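Local coordinates for protein siderophore enterobactin esterase (Emericella nidulans, PDB 6GUO) that hydrolyses the ester bonds of the bacterial siderophore enterobactin, which is required to release its iron inside the fungal cell, at residues S96-S99 / P100-Y104; E140-R143 / P144-L148; G285-I288 / G289-S293. All coordinates share one frame; numbering follows the deposited sequence. Where two conformers were deposited one is given.

Overall arrangement
Three short turns and helical segments of an alpha/beta-hydrolase illustrate local contacts at helix starts and at a helix kink. Interaction 1 leads into helix 102-106, interaction 2 spans a proline kink within helix 131-150, and interaction 3 opens helix 288-301. Interactions 1 and 3 are the neighbours, with centres about 18 Å apart and nearest atoms about 4 Å apart, although they do not touch. Both lie close to the probable nucleophile elbow: R102 bonds to S165, whereas I288 only comes near it. Interaction 2 stands further off, with centres about 23 Å from interaction 1 and 27 Å from interaction 3, across the chain's centre from the latter. All three reach the second subunit of the homodimer.

Interaction 1: residues S96-S99 / P100-Y104; sequences SVFS and PRRSY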
loop_
_atom_site.group_PDB
_atom_site.type_symbol
_atom_site.label_atom_id
_atom_site.label_comp_id
_atom_site.label_asym_id
_atom_site.label_seq_id
_atom_site.Cartn_x
_atom_site.Cartn_y
_atom_site.Cartn_z
ATOM N N SER A 96 -9.346 4.399 -14.932
ATOM C CA SER A 96 -8.772 3.151 -14.438
ATOM C C SER A 96 -7.288 3.381 -14.167
ATOM O O SER A 96 -6.727 4.380 -14.620
ATOM C CB SER A 96 -8.964 2.047 -15.485
ATOM O OG SER A 96 -8.277 0.857 -15.142
ATOM N N VAL A 97 -6.665 2.473 -13.420
ATOM C CA VAL A 97 -5.209 2.545 -13.183
ATOM C C VAL A 97 -4.395 1.550 -14.025
ATOM O O VAL A 97 -3.170 1.514 -13.904
ATOM C CB VAL A 97 -4.842 2.423 -11.684
ATOM C CG1 VAL A 97 -5.461 3.566 -10.897
ATOM C CG2 VAL A 97 -5.236 1.070 -11.101
ATOM N N PHE A 98 -5.063 0.750 -14.860
ATOM C CA PHE A 98 -4.382 -0.132 -15.812
ATOM C C PHE A 98 -4.781 0.236 -17.231
ATOM O O PHE A 98 -5.918 0.643 -17.468
ATOM C CB PHE A 98 -4.725 -1.596 -15.553
ATOM C CG PHE A 98 -4.333 -2.073 -14.185
ATOM C CD1 PHE A 98 -3.015 -2.411 -13.905
ATOM C CD2 PHE A 98 -5.280 -2.181 -13.177
ATOM C CE1 PHE A 98 -2.648 -2.844 -12.641
ATOM C CE2 PHE A 98 -4.923 -2.616 -11.910
ATOM C CZ PHE A 98 -3.604 -2.952 -11.642
ATOM N N SER A 99 -3.838 0.084 -18.160
ATOM C CA SER A 99 -4.074 0.318 -19.582
ATOM C C SER A 99 -3.884 -0.975 -20.379
ATOM O O SER A 99 -2.938 -1.717 -20.112
ATOM C CB SER A 99 -3.093 1.361 -20.105
ATOM O OG SER A 99 -3.140 1.448 -21.518
ATOM N N PRO A 100 -4.740 -1.225 -21.397
ATOM C CA PRO A 100 -4.495 -2.357 -22.312
ATOM C C PRO A 100 -3.129 -2.316 -23.033
ATOM O O PRO A 100 -2.642 -3.358 -23.481
ATOM C CB PRO A 100 -5.631 -2.253 -23.340
ATOM C CG PRO A 100 -6.645 -1.344 -22.748
ATOM C CD PRO A 100 -5.936 -0.450 -21.780
ATOM N N ARG A 101 -2.526 -1.130 -23.139
ATOM C CA ARG A 101 -1.195 -0.963 -23.748
ATOM C C ARG A 101 -0.077 -1.739 -23.045
ATOM O O ARG A 101 0.965 -1.999 -23.642
ATOM C CB ARG A 101 -0.816 0.521 -23.803
ATOM C CG ARG A 101 -1.634 1.310 -24.814
ATOM C CD ARG A 101 -1.330 2.795 -24.761
ATOM N NE ARG A 101 0.090 3.085 -24.977
ATOM C CZ ARG A 101 0.647 4.288 -24.844
ATOM N NH1 ARG A 101 1.952 4.434 -25.048
ATOM N NH2 ARG A 101 -0.084 5.348 -24.507
ATOM N N ARG A 102 -0.294 -2.090 -21.778
ATOM C CA ARG A 102 0.693 -2.848 -21.006
ATOM C C ARG A 102 1.105 -4.185 -21.636
ATOM O O ARG A 102 2.248 -4.603 -21.471
ATOM C CB ARG A 102 0.187 -3.081 -19.574
ATOM C CG ARG A 102 -0.948 -4.089 -19.465
ATOM C CD ARG A 102 -1.601 -4.039 -18.095
ATOM N NE ARG A 102 -0.673 -4.461 -17.045
ATOM C CZ ARG A 102 -0.410 -5.726 -16.700
ATOM N NH1 ARG A 102 0.457 -5.967 -15.719
ATOM N NH2 ARG A 102 -0.988 -6.756 -17.317
ATOM N N SER A 103 0.184 -4.847 -22.343
ATOM C CA SER A 103 0.464 -6.159 -22.936
ATOM C C SER A 103 1.587 -6.084 -23.966
ATOM O O SER A 103 2.436 -6.970 -24.020
ATOM C CB SER A 103 -0.793 -6.775 -23.561
ATOM O OG SER A 103 -1.215 -6.069 -24.713
ATOM N N TYR A 104 1.594 -5.023 -24.771
ATOM C CA TYR A 104 2.671 -4.801 -25.742
ATOM C C TYR A 104 3.965 -4.377 -25.038
ATOM O O TYR A 104 5.028 -4.954 -25.283
ATOM C CB TYR A 104 2.269 -3.755 -26.786
ATOM C CG TYR A 104 3.365 -3.485 -27.788
ATOM C CD1 TYR A 104 3.728 -4.451 -28.723
ATOM C CD2 TYR A 104 4.060 -2.276 -27.785
ATOM C CE1 TYR A 104 4.745 -4.217 -29.639
ATOM C CE2 TYR A 104 5.080 -2.033 -28.695
ATOM C CZ TYR A 104 5.418 -3.004 -29.622
ATOM O OH TYR A 104 6.426 -2.767 -30.530
#
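S99 and the two arginines that follow P100 show how a loop is turned into a helix by hydrogen bonds between residues two or three apart. Before the turn itself, S96 fixes the approach: its OG accepts from F98 N at 3.2 Å in an almost straight bond, forming an ST turn. F98 comes next. Its ring carbon CD1 lies 4.4 Å from R102 NE in an oblique, loose approach, and the ring also meets H77 of the second subunit, which places this loop at the dimer contact. S99 does most of the joining. Its OG is turned opposite the backbone nitrogen (chi1 170°); the hydroxyl lies beside the carbonyl carbon and faces the oncoming chain, where it accepts from R101 N at 3.1 Å, a capping bond. R101 CB packs against the same oxygen, 3.4 Å from S99 OG. The carbonyl of S99 closes a type I turn by taking R102 N at 3.1 Å from S99 O, the donor standing 50° out of the carbonyl plane. Close by, R102 CG lies 3.2 Å from S99 O. The two arginines then part company. R101 runs out to the carbonyl oxygen of P30 and makes a cation-pi contact with Y31. The R102 chain is bent at chi3; its NE forms a salt bridge with D59 and its NH1 bonds to S165 OG, the serine of a probable nucleophile elbow. The chemistry therefore implies that the S99 cap and turn set the backbone from which a charged group reaches the likely active site.

Interaction 2: residues E140-R143 / P144-L148; sequences EIVR and PFVEL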
loop_
_atom_site.group_PDB
_atom_site.type_symbol
_atom_site.label_atom_id
_atom_site.label_comp_id
_atom_site.label_asym_id
_atom_site.label_seq_id
_atom_site.Cartn_x
_atom_site.Cartn_y
_atom_site.Cartn_z
ATOM N N GLU A 140 17.066 4.907 -21.685
ATOM C CA GLU A 140 17.669 5.948 -22.530
ATOM C C GLU A 140 16.904 7.274 -22.582
ATOM O O GLU A 140 17.500 8.298 -22.910
ATOM C CB GLU A 140 17.910 5.397 -23.941
ATOM C CG GLU A 140 18.951 4.281 -23.944
ATOM C CD GLU A 140 19.117 3.581 -25.280
ATOM O OE1 GLU A 140 18.858 4.200 -26.333
ATOM O OE2 GLU A 140 19.528 2.396 -25.271
ATOM N N ILE A 141 15.608 7.263 -22.255
ATOM C CA ILE A 141 14.768 8.465 -22.302
ATOM C C ILE A 141 14.298 8.886 -20.907
ATOM O O ILE A 141 14.554 10.015 -20.481
ATOM C CB ILE A 141 13.543 8.264 -23.233
ATOM C CG1 ILE A 141 13.980 7.774 -24.622
ATOM C CG2 ILE A 141 12.716 9.543 -23.345
ATOM C CD1 ILE A 141 14.927 8.699 -25.369
ATOM N N VAL A 142 13.625 7.983 -20.196
ATOM C CA VAL A 142 13.021 8.338 -18.903
ATOM C C VAL A 142 14.090 8.556 -17.835
ATOM O O VAL A 142 14.134 9.599 -17.185
ATOM C CB VAL A 142 12.008 7.275 -18.420
ATOM C CG1 VAL A 142 11.457 7.636 -17.042
ATOM C CG2 VAL A 142 10.872 7.131 -19.423
ATOM N N ARG A 143 14.956 7.572 -17.667
ATOM C CA ARG A 143 15.963 7.631 -16.613
ATOM C C ARG A 143 16.911 8.838 -16.724
ATOM O O ARG A 143 17.128 9.532 -15.736
ATOM C CB ARG A 143 16.710 6.306 -16.540
ATOM C CG ARG A 143 17.831 6.260 -15.533
ATOM C CD ARG A 143 18.053 4.817 -15.139
ATOM N NE ARG A 143 19.300 4.643 -14.428
ATOM C CZ ARG A 143 19.782 3.467 -14.034
ATOM N NH1 ARG A 143 20.945 3.427 -13.393
ATOM N NH2 ARG A 143 19.109 2.335 -14.271
ATOM N N PRO A 144 17.449 9.114 -17.928
ATOM C CA PRO A 144 18.274 10.316 -18.066
ATOM C C PRO A 144 17.518 11.624 -17.861
ATOM O O PRO A 144 18.094 12.568 -17.341
ATOM C CB PRO A 144 18.823 10.206 -19.496
ATOM C CG PRO A 144 18.816 8.740 -19.773
ATOM C CD PRO A 144 17.546 8.265 -19.126
ATOM N N PHE A 145 16.247 11.684 -18.250
ATOM C CA PHE A 145 15.424 12.855 -17.958
ATOM C C PHE A 145 15.339 13.099 -16.449
ATOM O O PHE A 145 15.557 14.217 -15.982
ATOM C CB PHE A 145 14.024 12.711 -18.561
ATOM C CG PHE A 145 13.068 13.785 -18.127
ATOM C CD1 PHE A 145 13.140 15.058 -18.683
ATOM C CD2 PHE A 145 12.094 13.528 -17.159
ATOM C CE1 PHE A 145 12.261 16.057 -18.285
ATOM C CE2 PHE A 145 11.217 14.525 -16.755
ATOM C CZ PHE A 145 11.299 15.789 -17.322
ATOM N N VAL A 146 15.052 12.046 -15.690
ATOM C CA VAL A 146 14.937 12.166 -14.234
ATOM C C VAL A 146 16.283 12.553 -13.603
ATOM O O VAL A 146 16.350 13.476 -12.781
ATOM C CB VAL A 146 14.366 10.870 -13.609
ATOM C CG1 VAL A 146 14.410 10.924 -12.084
ATOM C CG2 VAL A 146 12.936 10.653 -14.086
ATOM N N GLU A 147 17.348 11.876 -14.019
ATOM C CA GLU A 147 18.674 12.084 -13.430
ATOM C C GLU A 147 19.337 13.398 -13.860
ATOM O O GLU A 147 19.913 14.090 -13.025
ATOM C CB GLU A 147 19.594 10.897 -13.731
ATOM C CG GLU A 147 19.194 9.614 -13.007
ATOM C CD GLU A 147 20.240 8.507 -13.083
ATOM O OE1 GLU A 147 21.356 8.751 -13.590
ATOM O OE2 GLU A 147 19.944 7.378 -12.630
ATOM N N LEU A 148 19.246 13.739 -15.147
ATOM C CA LEU A 148 19.975 14.885 -15.704
ATOM C C LEU A 148 19.164 16.182 -15.791
ATOM O O LEU A 148 19.760 17.261 -15.767
ATOM C CB LEU A 148 20.554 14.533 -17.079
ATOM C CG LEU A 148 21.359 13.228 -17.186
ATOM C CD1 LEU A 148 22.056 13.154 -18.537
ATOM C CD2 LEU A 148 22.378 13.060 -16.068
#
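R143 and E147 lie side by side, one helical turn apart on helix 131-150, an i to i+4 pair with P144 between them at a proline kink, a textbook irregularity of alpha-helices. Three backbone bonds cross the contact. V146 N gives to V142 O at 3.0 Å and E147 N to R143 O at 2.9 Å, both in regular helical geometry, whereas F145 N reaches I141 O at a longer 3.3 Å and comes in tilted from the carbonyl plane. P144 accounts for the interruption: its nitrogen carries no hydrogen, so the preceding turn gets no bond from it, and its ring leans instead on the carbonyl of E140, with P144 CG 3.4 Å from E140 O. Wider, pi-type turns flank this point. Apolar packing forms a second group. V142 CG1 and V146 CG2 approach to 4.5 Å along the buried side of the helix, where both valines also rest on I87 of strand 83-90, packing the helix on the central sheet. F145 leads its ring away from the turn to meet W21 edge-to-face and to stack with F7 of the second subunit, while I141 packs on W5 of that subunit, so this part of the helix lies at the dimer interface. The charged pair comes last. An extended R143 chain, whose CG starts out trans to N (chi1 177°), runs alongside E147, and R143 NH2 also makes a weak bond to S181 O. Within the salt bridge the hydrogen bond from R143 NE to E147 OE2 is weak, at 3.3 Å, with guanidinium and carboxylate planes 50° apart.

Interaction 3: residues G285-I288 / G289-S293; sequences GSVI and GPALS
The peptide carbonyls of S286 and V287 are the flat groups that meet P290, for this helix start has no aromatic ring, carboxylate or guanidinium of its own. P290 CD sits 3.2 Å from S286 O and 3.4 Å from V287 O, so the proline ring occupies the place where a helical N-H would otherwise stand, and its nitrogen has no hydrogen to give to S286 O. The next donors restore the pattern. A291 N reaches V287 O at 2.8 Å with a C=O...donor angle of 166°, and L292 N reaches I288 O at the same 2.8 Å and much the same alignment. Ahead of them, G285 to I288 form a type I turn closed by I288 N to G285 O at 3.2 Å. The arrangement is that of a helix N-terminus with proline in its first turn, a position where a proline is well tolerated, since first-turn N-H groups generally lack a helical carbonyl partner. Side chains add modest contacts: V287 CG2 comes 4.3 Å from A291 CB, and A291 CB also rests 3.2 Å from V287 O. The hydroxyl of S286 bonds to D283 N and to E282 OE1, tying the turn to the loop just before it. Nearly all of this is buried. V287 and A291 lie on Y279 of strand 273-279, and V287 and I288 touch H164, at the end of strand 156-164. I288 and L292 pack against L63 of helix 60-77. On the dimer side P290 meets P290 of the second subunit and S293 packs on G289 of that subunit, so helix 288-301 enters between sheet, helix 60-77 and the second subunit.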
loop_
_atom_site.group_PDB
_atom_site.type_symbol
_atom_site.label_atom_id
_atom_site.label_comp_id
_atom_site.label_asym_id
_atom_site.label_seq_id
_atom_site.Cartn_x
_atom_site.Cartn_y
_atom_site.Cartn_z
ATOM N N GLY A 285 -4.664 -9.921 -7.267
ATOM C CA GLY A 285 -4.919 -8.502 -7.018
ATOM C C GLY A 285 -4.526 -8.046 -5.623
ATOM O O GLY A 285 -3.840 -7.038 -5.468
ATOM N N SER A 286 -4.960 -8.785 -4.601
ATOM C CA SER A 286 -4.727 -8.378 -3.209
ATOM C C SER A 286 -3.249 -8.417 -2.805
ATOM O O SER A 286 -2.858 -7.731 -1.871
ATOM C CB SER A 286 -5.568 -9.212 -2.231
ATOM O OG SER A 286 -5.073 -10.535 -2.097
ATOM N N VAL A 287 -2.434 -9.204 -3.505
ATOM C CA VAL A 287 -1.003 -9.286 -3.191
ATOM C C VAL A 287 -0.194 -8.046 -3.618
ATOM O O VAL A 287 0.918 -7.859 -3.135
ATOM C CB VAL A 287 -0.367 -10.572 -3.781
ATOM C CG1 VAL A 287 -0.123 -10.436 -5.284
ATOM C CG2 VAL A 287 0.919 -10.932 -3.051
ATOM N N ILE A 288 -0.744 -7.200 -4.496
ATOM C CA ILE A 288 0.013 -6.072 -5.060
ATOM C C ILE A 288 0.539 -5.145 -3.962
ATOM O O ILE A 288 1.741 -4.865 -3.905
ATOM C CB ILE A 288 -0.810 -5.278 -6.105
ATOM C CG1 ILE A 288 -1.031 -6.145 -7.350
ATOM C CG2 ILE A 288 -0.098 -3.982 -6.497
ATOM C CD1 ILE A 288 -1.993 -5.573 -8.369
ATOM N N GLY A 289 -0.360 -4.700 -3.088
ATOM C CA GLY A 289 -0.012 -3.807 -1.983
ATOM C C GLY A 289 1.076 -4.371 -1.080
ATOM O O GLY A 289 2.118 -3.736 -0.913
ATOM N N PRO A 290 0.846 -5.569 -0.502
ATOM C CA PRO A 290 1.867 -6.229 0.323
ATOM C C PRO A 290 3.197 -6.485 -0.388
ATOM O O PRO A 290 4.256 -6.262 0.208
ATOM C CB PRO A 290 1.212 -7.558 0.716
ATOM C CG PRO A 290 -0.250 -7.304 0.635
ATOM C CD PRO A 290 -0.454 -6.258 -0.422
ATOM N N ALA A 291 3.139 -6.935 -1.644
ATOM C CA ALA A 291 4.356 -7.238 -2.410
ATOM C C ALA A 291 5.149 -5.981 -2.768
ATOM O O ALA A 291 6.384 -6.000 -2.748
ATOM C CB ALA A 291 4.022 -8.034 -3.661
ATOM N N LEU A 292 4.449 -4.895 -3.095
ATOM C CA LEU A 292 5.108 -3.614 -3.365
ATOM C C LEU A 292 5.717 -3.050 -2.088
ATOM O O LEU A 292 6.894 -2.687 -2.074
ATOM C CB LEU A 292 4.144 -2.615 -3.999
ATOM C CG LEU A 292 4.683 -1.214 -4.315
ATOM C CD1 LEU A 292 6.004 -1.231 -5.083
ATOM C CD2 LEU A 292 3.629 -0.469 -5.104
ATOM N N SER A 293 4.927 -3.012 -1.014
ATOM C CA SER A 293 5.427 -2.575 0.289
ATOM C C SER A 293 6.648 -3.392 0.697
ATOM O O SER A 293 7.668 -2.834 1.098
ATOM C CB SER A 293 4.344 -2.693 1.366
ATOM O OG SER A 293 3.273 -1.802 1.114
#